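Local coordinates for protein glutamine synthetase (Helicobacter pylori, PDB 5ZLI) that belongs to the glutamine synthetase family (type I beta) and assembles from twelve protein chains, each combining a beta-grasp domain with a catalytic domain, at residues Lys65-Ile70 against Lys112-Ile117; Thr343-Asn348 against Ala401-Leu406. All coordinates share one frame; numbering follows the deposited sequence.

Contact 1: Lys65-Ile70 against Lys112-Ile117; sequences KGWQGI and KCPRSI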
loop_
_atom_site.group_PDB
_atom_site.type_symbol
_atom_site.label_atom_id
_atom_site.label_comp_id
_atom_site.label_asym_id
_atom_site.label_seq_id
_atom_site.Cartn_x
_atom_site.Cartn_y
_atom_site.Cartn_z
ATOM N N LYS B 65 -40.288 -20.507 -18.244
ATOM C CA LYS B 65 -40.181 -20.763 -19.668
ATOM C C LYS B 65 -40.529 -22.214 -19.935
ATOM O O LYS B 65 -40.130 -23.118 -19.194
ATOM C CB LYS B 65 -38.804 -20.368 -20.220
ATOM C CG LYS B 65 -38.862 -20.067 -21.751
ATOM C CD LYS B 65 -37.481 -20.109 -22.425
ATOM C CE LYS B 65 -37.537 -20.023 -23.968
ATOM N NZ LYS B 65 -38.183 -21.218 -24.628
ATOM N N GLY B 66 -41.301 -22.423 -20.996
ATOM C CA GLY B 66 -41.937 -23.687 -21.272
ATOM C C GLY B 66 -43.354 -23.811 -20.749
ATOM O O GLY B 66 -44.085 -24.695 -21.222
ATOM N N TRP B 67 -43.795 -22.891 -19.890
ATOM C CA TRP B 67 -45.121 -22.940 -19.266
ATOM C C TRP B 67 -46.049 -21.954 -19.910
ATOM O O TRP B 67 -46.197 -22.033 -21.196
ATOM C CB TRP B 67 -44.961 -22.738 -17.751
ATOM C CG TRP B 67 -44.623 -23.967 -17.018
ATOM C CD1 TRP B 67 -44.329 -25.175 -17.556
ATOM C CD2 TRP B 67 -44.681 -24.160 -15.602
ATOM N NE1 TRP B 67 -44.127 -26.101 -16.565
ATOM C CE2 TRP B 67 -44.342 -25.504 -15.352
ATOM C CE3 TRP B 67 -44.961 -23.324 -14.522
ATOM C CZ2 TRP B 67 -44.278 -26.034 -14.066
ATOM C CZ3 TRP B 67 -44.888 -23.847 -13.241
ATOM C CH2 TRP B 67 -44.548 -25.192 -13.026
ATOM N N GLN B 68 -46.765 -21.083 -19.222
ATOM C CA GLN B 68 -47.885 -20.297 -19.721
ATOM C C GLN B 68 -47.438 -18.950 -20.311
ATOM O O GLN B 68 -46.408 -18.388 -19.917
ATOM C CB GLN B 68 -48.895 -20.068 -18.602
ATOM C CG GLN B 68 -49.637 -21.310 -18.199
ATOM C CD GLN B 68 -50.439 -21.912 -19.335
ATOM O OE1 GLN B 68 -51.454 -21.364 -19.727
ATOM N NE2 GLN B 68 -49.994 -23.051 -19.860
ATOM N N GLY B 69 -48.222 -18.460 -21.324
ATOM C CA GLY B 69 -48.154 -17.075 -21.766
ATOM C C GLY B 69 -48.882 -16.102 -20.835
ATOM O O GLY B 69 -49.719 -16.480 -20.019
ATOM N N ILE B 70 -48.540 -14.817 -20.957
ATOM C CA ILE B 70 -49.073 -13.797 -20.048
ATOM C C ILE B 70 -50.583 -13.645 -20.189
ATOM O O ILE B 70 -51.256 -13.254 -19.231
ATOM C CB ILE B 70 -48.386 -12.452 -20.296
ATOM C CG1 ILE B 70 -48.344 -12.190 -21.801
ATOM C CG2 ILE B 70 -46.997 -12.484 -19.736
ATOM C CD1 ILE B 70 -47.761 -10.877 -22.169
ATOM N N LYS B 112 -47.875 -30.101 -18.382
ATOM C CA LYS B 112 -46.472 -29.691 -18.431
ATOM C C LYS B 112 -45.874 -29.529 -17.044
ATOM O O LYS B 112 -44.721 -29.095 -16.920
ATOM C CB LYS B 112 -46.328 -28.383 -19.219
ATOM C CG LYS B 112 -46.808 -28.458 -20.653
ATOM C CD LYS B 112 -46.287 -27.326 -21.520
ATOM C CE LYS B 112 -47.096 -26.073 -21.331
ATOM N NZ LYS B 112 -46.803 -25.099 -22.420
ATOM N N CYS B 113 -46.603 -29.961 -16.008
ATOM C CA CYS B 113 -46.094 -29.954 -14.647
ATOM C C CYS B 113 -45.292 -31.235 -14.456
ATOM O O CYS B 113 -45.876 -32.319 -14.463
ATOM C CB CYS B 113 -47.234 -29.864 -13.638
ATOM S SG CYS B 113 -46.707 -30.190 -11.933
ATOM N N PRO B 114 -43.973 -31.156 -14.275
ATOM C CA PRO B 114 -43.169 -32.376 -14.201
ATOM C C PRO B 114 -43.610 -33.328 -13.109
ATOM O O PRO B 114 -43.600 -34.552 -13.304
ATOM C CB PRO B 114 -41.763 -31.836 -13.937
ATOM C CG PRO B 114 -41.781 -30.458 -14.406
ATOM C CD PRO B 114 -43.148 -29.951 -14.109
ATOM N N ARG B 115 -43.896 -32.808 -11.919
ATOM C CA ARG B 115 -44.383 -33.687 -10.868
ATOM C C ARG B 115 -45.746 -34.309 -11.233
ATOM O O ARG B 115 -46.047 -35.439 -10.814
ATOM C CB ARG B 115 -44.410 -32.909 -9.558
ATOM C CG ARG B 115 -44.533 -33.782 -8.388
ATOM C CD ARG B 115 -44.416 -33.056 -7.077
ATOM N NE ARG B 115 -45.637 -33.358 -6.345
ATOM C CZ ARG B 115 -45.759 -34.282 -5.397
ATOM N NH1 ARG B 115 -44.718 -34.997 -5.017
ATOM N NH2 ARG B 115 -46.938 -34.486 -4.833
ATOM N N SER B 116 -46.572 -33.605 -12.033
ATOM C CA SER B 116 -47.807 -34.197 -12.557
ATOM C C SER B 116 -47.503 -35.305 -13.560
ATOM O O SER B 116 -48.206 -36.323 -13.618
ATOM C CB SER B 116 -48.684 -33.131 -13.209
ATOM O OG SER B 116 -49.300 -32.276 -12.268
ATOM N N ILE B 117 -46.499 -35.091 -14.409
ATOM C CA ILE B 117 -46.038 -36.158 -15.285
ATOM C C ILE B 117 -45.625 -37.382 -14.471
ATOM O O ILE B 117 -45.993 -38.511 -14.804
ATOM C CB ILE B 117 -44.885 -35.654 -16.184
ATOM C CG1 ILE B 117 -45.403 -34.570 -17.146
ATOM C CG2 ILE B 117 -44.164 -36.818 -16.930
ATOM C CD1 ILE B 117 -44.340 -33.921 -18.046
#
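Trp67 and Lys112 are the residues whose CA atoms come nearest, 6.9 Å apart, where the irregular run 65-70 passes the residues leading into the helix that starts at Pro114. The two side chains run antiparallel alongside one another, each ending on a carbonyl of the opposite segment. Trp67 NE1 donates to Lys112 O over 3.1 Å, with an N-H...O angle of 142° and the donor well above the carbonyl plane (58° out of it). In return, Lys112 NZ donates to Gly66 O at 3.0 Å and, more weakly, to Trp67 O, so the ammonium group is held by two successive carbonyls. The bend at chi3 (-81°) turns CE of Lys112 toward Gly66 O. At the indole edge, Trp67 CZ2 meets Pro114 CD at 4.1 Å. Cys113 is the N-cap: its SG accepts a weak bond from Ser116 N, while its carbonyl receives Ile117 N in the first helical turn. The indole also packs on Val101 of strand 94-103 and meets Tyr110 edge-to-face, whereas Pro114 rests on Leu379 of helix 377-393; the contact thus ties the beta-grasp loop between strands 57-60 and 74-81 to the start of helix 114-128.

Contact 2: Thr343-Asn348 against Ala401-Leu406; sequences TYSANN and AMDINL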
loop_
_atom_site.group_PDB
_atom_site.type_symbol
_atom_site.label_atom_id
_atom_site.label_comp_id
_atom_site.label_asym_id
_atom_site.label_seq_id
_atom_site.Cartn_x
_atom_site.Cartn_y
_atom_site.Cartn_z
ATOM N N THR B 343 -24.065 -50.611 -22.665
ATOM C CA THR B 343 -24.205 -52.040 -22.422
ATOM C C THR B 343 -24.341 -52.266 -20.922
ATOM O O THR B 343 -24.220 -51.342 -20.118
ATOM C CB THR B 343 -23.029 -52.837 -23.010
ATOM O OG1 THR B 343 -22.556 -52.192 -24.200
ATOM C CG2 THR B 343 -23.487 -54.238 -23.383
ATOM N N TYR B 344 -24.608 -53.503 -20.545
ATOM C CA TYR B 344 -24.739 -53.890 -19.149
ATOM C C TYR B 344 -23.632 -54.872 -18.780
ATOM O O TYR B 344 -23.085 -55.567 -19.641
ATOM C CB TYR B 344 -26.149 -54.502 -18.892
ATOM C CG TYR B 344 -26.492 -55.698 -19.812
ATOM C CD1 TYR B 344 -26.834 -55.498 -21.159
ATOM C CD2 TYR B 344 -26.450 -57.019 -19.348
ATOM C CE1 TYR B 344 -27.125 -56.568 -22.000
ATOM C CE2 TYR B 344 -26.739 -58.091 -20.191
ATOM C CZ TYR B 344 -27.078 -57.857 -21.509
ATOM O OH TYR B 344 -27.367 -58.912 -22.347
ATOM N N SER B 345 -23.287 -54.906 -17.493
ATOM C CA SER B 345 -22.326 -55.880 -16.982
ATOM C C SER B 345 -22.368 -55.859 -15.465
ATOM O O SER B 345 -22.565 -54.807 -14.858
ATOM C CB SER B 345 -20.901 -55.605 -17.477
ATOM O OG SER B 345 -20.818 -55.860 -18.862
ATOM N N ALA B 346 -22.189 -57.025 -14.863
ATOM C CA ALA B 346 -22.091 -57.083 -13.418
ATOM C C ALA B 346 -20.724 -56.574 -12.991
ATOM O O ALA B 346 -19.705 -56.866 -13.630
ATOM C CB ALA B 346 -22.328 -58.501 -12.910
ATOM N N ASN B 347 -20.716 -55.786 -11.913
ATOM C CA ASN B 347 -19.482 -55.289 -11.324
ATOM C C ASN B 347 -18.686 -54.400 -12.287
ATOM O O ASN B 347 -17.456 -54.330 -12.206
ATOM C CB ASN B 347 -18.623 -56.465 -10.867
ATOM C CG ASN B 347 -19.444 -57.564 -10.271
ATOM O OD1 ASN B 347 -20.264 -57.329 -9.381
ATOM N ND2 ASN B 347 -19.326 -58.762 -10.844
ATOM N N ASN B 348 -19.342 -53.733 -13.233
ATOM C CA ASN B 348 -18.636 -52.978 -14.257
ATOM C C ASN B 348 -19.042 -51.510 -14.211
ATOM O O ASN B 348 -20.199 -51.171 -14.471
ATOM C CB ASN B 348 -18.921 -53.587 -15.623
ATOM C CG ASN B 348 -17.917 -53.183 -16.676
ATOM O OD1 ASN B 348 -17.434 -52.054 -16.703
ATOM N ND2 ASN B 348 -17.600 -54.120 -17.566
ATOM N N ALA B 401 -24.116 -58.776 -22.927
ATOM C CA ALA B 401 -23.308 -58.058 -21.954
ATOM C C ALA B 401 -21.863 -57.993 -22.429
ATOM O O ALA B 401 -21.371 -58.894 -23.116
ATOM C CB ALA B 401 -23.395 -58.742 -20.591
ATOM N N MET B 402 -21.173 -56.923 -22.041
ATOM C CA MET B 402 -19.764 -56.720 -22.386
ATOM C C MET B 402 -18.939 -56.649 -21.118
ATOM O O MET B 402 -18.934 -55.623 -20.438
ATOM C CB MET B 402 -19.536 -55.478 -23.231
ATOM C CG MET B 402 -20.002 -55.612 -24.641
ATOM S SD MET B 402 -19.795 -54.078 -25.540
ATOM C CE MET B 402 -20.231 -54.645 -27.179
ATOM N N ASP B 403 -18.255 -57.738 -20.804
ATOM C CA ASP B 403 -17.421 -57.815 -19.609
ATOM C C ASP B 403 -15.963 -57.533 -19.965
ATOM O O ASP B 403 -15.075 -58.372 -19.848
ATOM C CB ASP B 403 -17.618 -59.168 -18.938
ATOM C CG ASP B 403 -19.084 -59.451 -18.673
ATOM O OD1 ASP B 403 -19.873 -58.506 -18.899
ATOM O OD2 ASP B 403 -19.457 -60.578 -18.245
ATOM N N ILE B 404 -15.780 -56.344 -20.532
ATOM C CA ILE B 404 -14.472 -55.766 -20.810
ATOM C C ILE B 404 -14.350 -54.409 -20.100
ATOM O O ILE B 404 -15.276 -53.921 -19.447
ATOM C CB ILE B 404 -14.179 -55.631 -22.326
ATOM C CG1 ILE B 404 -15.315 -54.903 -23.066
ATOM C CG2 ILE B 404 -13.864 -56.998 -22.941
ATOM C CD1 ILE B 404 -14.958 -53.477 -23.466
ATOM N N ASN B 405 -13.145 -53.849 -20.167
ATOM C CA ASN B 405 -12.912 -52.447 -19.823
ATOM C C ASN B 405 -13.412 -51.597 -20.985
ATOM O O ASN B 405 -12.735 -51.458 -22.011
ATOM C CB ASN B 405 -11.430 -52.221 -19.538
ATOM C CG ASN B 405 -11.116 -50.806 -19.128
ATOM O OD1 ASN B 405 -11.908 -49.893 -19.332
ATOM N ND2 ASN B 405 -9.946 -50.621 -18.524
ATOM N N LEU B 406 -14.596 -51.005 -20.826
ATOM C CA LEU B 406 -15.219 -50.362 -21.974
ATOM C C LEU B 406 -14.430 -49.142 -22.443
ATOM O O LEU B 406 -14.383 -48.869 -23.649
ATOM C CB LEU B 406 -16.667 -50.004 -21.638
ATOM C CG LEU B 406 -17.665 -51.175 -21.697
ATOM C CD1 LEU B 406 -17.435 -52.256 -20.677
ATOM C CD2 LEU B 406 -19.076 -50.673 -21.597
#
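Ala401 lies over one face of the Tyr344 ring, its CB 3.4 Å from CE2 and its CA above the plane, offset toward the rim. Tyr344 takes the crowded position at chi1 (56°), with CG between the backbone N and the carbonyl carbon; its hydroxyl is hydrogen-bonded to Gly399 O. One residue earlier, the Thr343 side chain crosses that of Met402 at about a right angle: CG2 of the threonine is 4.0 Å from Met402 CG, and OG1 is 3.6 Å from SD at the end of the extended methionine chain. Main chain links the segments through a weak bond from Met402 N to Tyr344 O (3.4 Å).

Thr343 and Tyr344 lie on the weakly bonded strand 341-346, which pairs in parallel with strand 351-355 in the large mixed sheet of the catalytic domain, and 401-406 lies in the loop after helix 377-393; a type II beta turn runs from Ser345 to Asn348. Ser345 OG sits among Asp403 OD1 (2.8 Å), Met402 O and Tyr344 O. Asn348 is better defined: ND2 donates to Ile404 O at 3.0 Å, nearly straight (162°), with the acceptor close to the amide plane (11° out of it), while OD1 accepts from Ser350 N. Leu406 crosses this amide obliquely, CD1 3.6 Å from ND2. Within the turn, the main-chain O of Asn347 is weakly hydrogen-bonded to Ser73 OG of a neighbouring subunit.

Overall arrangement
Both segments of contact 1 precede those of contact 2 in the sequence, and the two contacts lie on opposite sides of the chain's centre: their centres are 39 Å apart and their nearest atoms about 25 Å. Contact 1 joins a loop of the beta-grasp region to the N-terminal end of helix 114-128; contact 2 lies wholly in the catalytic region, on strand 341-346 and the loop after helix 377-393. That helix is the shared element, since it packs on contact 1 and leads on to residues 401-406. Between subunits they come together: Ile70 packs on Asn405 of one neighbouring subunit, and Asn405 on Ile70 of another, consistent with subunits repeating head to tail around a ring.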